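Local coordinates for kinetochore protein mis18 (Schizosaccharomyces pombe, PDB 5J6P), which belongs to the complex that recruits CENP-A to centromeres and keeps histones deacetylated in the central core of the centromeres, at the interface of chains A and B. Numbering follows the deposited sequence. Chains: chain A/B, Kinetochore protein mis18.

The interface of chains A and B. Residues chain A 4, 6, 17-18, 20; chain B 3, 98, 100.
Extended backbone of A:Val6 and A:Asp18, in the strands 5-9 and 15-18, faces B:Tyr98 near the end of strand 95-99 and the loop residue B:Leu100 just beyond it. A:Asp18 illustrates how one carboxylate can serve both sides of a subunit boundary. A chi1 of 57° tucks its CG over the main chain, flanked by N and C, a turn that points OD2 at chain B while OD1 stays with its own chain. B:Tyr98 donates its phenol OH to A:Asp18 OD2 over 2.7 Å, arriving from above the carboxylate plane, with ring and carboxylate turned 45° apart. On the other oxygen, the backbone N of A:Asn20 bonds to A:Asp18 OD1 at 2.8 Å, which should limit rotation of the group. The carbonyl O of B:Leu100 also lies near A:Asp18 OD2; two acceptors would not attract if the carboxylate is ionised, and at this resolution the approach is doubtful.

Apolar packing flanks the polar pair on one side. The two methyls of B:Leu100 divide their work: CD2 meets the ring of A:Pro4, 3.4 Å from its CB, and CD1 touches A:Val6 CG2 at 3.8 Å. That same valine methyl reaches the tyrosine ring, 4.0 Å from B:Tyr98 CE2. At the margin, the amides of A:Asn20 and B:Gln3 reach toward each other with planes 76° apart. As modelled, two NH2 groups face each other and cannot bond, so either amide may be flipped.

The patch belongs to a two-fold interface, repeated with the chains exchanged, where N-terminal segments and the C-terminal strand end of the Mis18 (Yippee-like) domains converge. Mis18 is a homotetramer, and this pairing may represent one of its contacts.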
ATOM      1  N   PRO A   4       8.661   8.053   3.993  1.00 72.93           N
ATOM      2  CA  PRO A   4       7.308   7.706   4.464  1.00 85.23           C
ATOM      3  C   PRO A   4       6.993   6.197   4.552  1.00 94.06           C
ATOM      4  O   PRO A   4       7.641   5.371   3.882  1.00102.04           O
ATOM      5  CB  PRO A   4       6.374   8.366   3.414  1.00 77.89           C
ATOM      6  CG  PRO A   4       7.201   9.429   2.759  1.00 75.33           C
ATOM      7  CD  PRO A   4       8.597   8.862   2.753  1.00 79.05           C
ATOM      8  N   VAL A   6       3.314   3.605   4.377  1.00 79.27           N
ATOM      9  CA  VAL A   6       1.896   3.502   4.022  1.00 78.08           C
ATOM     10  C   VAL A   6       1.288   2.391   4.842  1.00 73.97           C
ATOM     11  O   VAL A   6       1.985   1.432   5.188  1.00 81.45           O
ATOM     12  CB  VAL A   6       1.748   3.204   2.528  1.00 80.05           C
ATOM     13  CG1 VAL A   6       0.417   2.559   2.199  1.00 79.15           C
ATOM     14  CG2 VAL A   6       1.873   4.498   1.748  1.00 80.81           C
ATOM     15  N   GLY A  17      -4.194   4.741   5.254  1.00 72.76           N
ATOM     16  CA  GLY A  17      -3.537   6.031   5.177  1.00 78.09           C
ATOM     17  C   GLY A  17      -2.041   5.906   5.106  1.00 79.29           C
ATOM     18  O   GLY A  17      -1.521   4.826   4.795  1.00 85.46           O
ATOM     19  N   ASP A  18      -1.353   7.001   5.430  1.00 81.96           N
ATOM     20  CA  ASP A  18       0.118   7.049   5.397  1.00 81.12           C
ATOM     21  C   ASP A  18       0.672   7.878   6.516  1.00 77.82           C
ATOM     22  O   ASP A  18      -0.075   8.491   7.275  1.00 81.48           O
ATOM     23  CB  ASP A  18       0.587   7.632   4.078  1.00 80.54           C
ATOM     24  CG  ASP A  18       0.022   8.993   3.840  1.00 85.60           C
ATOM     25  OD1 ASP A  18       0.145   9.862   4.735  1.00 91.37           O
ATOM     26  OD2 ASP A  18      -0.575   9.184   2.771  1.00 73.14           O
ATOM     27  N   ASN A  20       2.190  10.668   6.464  1.00 81.47           N
ATOM     28  CA  ASN A  20       2.114  12.115   6.371  1.00 82.91           C
ATOM     29  C   ASN A  20       0.993  12.782   7.158  1.00 82.15           C
ATOM     30  O   ASN A  20       1.155  13.930   7.591  1.00 84.34           O
ATOM     31  CB  ASN A  20       2.177  12.533   4.903  1.00 84.21           C
ATOM     32  CG  ASN A  20       3.529  12.193   4.289  1.00 82.41           C
ATOM     33  OD1 ASN A  20       4.461  11.711   4.981  1.00 77.61           O
ATOM     34  ND2 ASN A  20       3.652  12.430   3.008  1.00 88.95           N
TER
ATOM     35  N   GLN B   3       4.241  14.402  -4.669  1.00 97.90           N
ATOM     36  CA  GLN B   3       4.263  13.463  -3.556  1.00 95.79           C
ATOM     37  C   GLN B   3       4.177  12.040  -4.129  1.00 87.55           C
ATOM     38  O   GLN B   3       3.303  11.764  -4.963  1.00 79.75           O
ATOM     39  CB  GLN B   3       3.049  13.760  -2.655  1.00102.41           C
ATOM     40  CG  GLN B   3       3.078  13.119  -1.269  1.00 98.86           C
ATOM     41  CD  GLN B   3       4.121  13.718  -0.326  1.00 92.75           C
ATOM     42  OE1 GLN B   3       4.061  14.899  -0.023  1.00 90.54           O
ATOM     43  NE2 GLN B   3       5.058  12.901   0.159  1.00 87.50           N
ATOM     44  N   TYR B  98      -1.608   4.486  -5.351  1.00 76.56           N
ATOM     45  CA  TYR B  98      -2.058   5.326  -4.282  1.00 71.49           C
ATOM     46  C   TYR B  98      -1.020   6.408  -4.106  1.00 73.06           C
ATOM     47  O   TYR B  98       0.140   6.093  -3.828  1.00 71.52           O
ATOM     48  CB  TYR B  98      -2.147   4.531  -2.997  1.00 78.08           C
ATOM     49  CG  TYR B  98      -2.261   5.395  -1.754  1.00 76.99           C
ATOM     50  CD1 TYR B  98      -3.457   6.052  -1.449  1.00 74.27           C
ATOM     51  CD2 TYR B  98      -1.162   5.582  -0.911  1.00 71.34           C
ATOM     52  CE1 TYR B  98      -3.557   6.853  -0.323  1.00 79.57           C
ATOM     53  CE2 TYR B  98      -1.254   6.380   0.209  1.00 74.00           C
ATOM     54  CZ  TYR B  98      -2.456   7.000   0.505  1.00 78.71           C
ATOM     55  OH  TYR B  98      -2.559   7.765   1.632  1.00 85.71           O
ATOM     56  N   LEU B 100       0.390   9.575  -1.775  1.00 72.69           N
ATOM     57  CA  LEU B 100       0.397   9.932  -0.341  1.00 75.47           C
ATOM     58  C   LEU B 100      -0.239  11.263   0.137  1.00 94.82           C
ATOM     59  O   LEU B 100      -0.562  11.396   1.331  1.00 94.67           O
ATOM     60  CB  LEU B 100       1.818   9.852   0.229  1.00 65.96           C
ATOM     61  CG  LEU B 100       2.316   8.482   0.657  1.00 69.80           C
ATOM     62  CD1 LEU B 100       2.432   7.531  -0.516  1.00 80.59           C
ATOM     63  CD2 LEU B 100       3.662   8.561   1.335  1.00 73.28           C
TER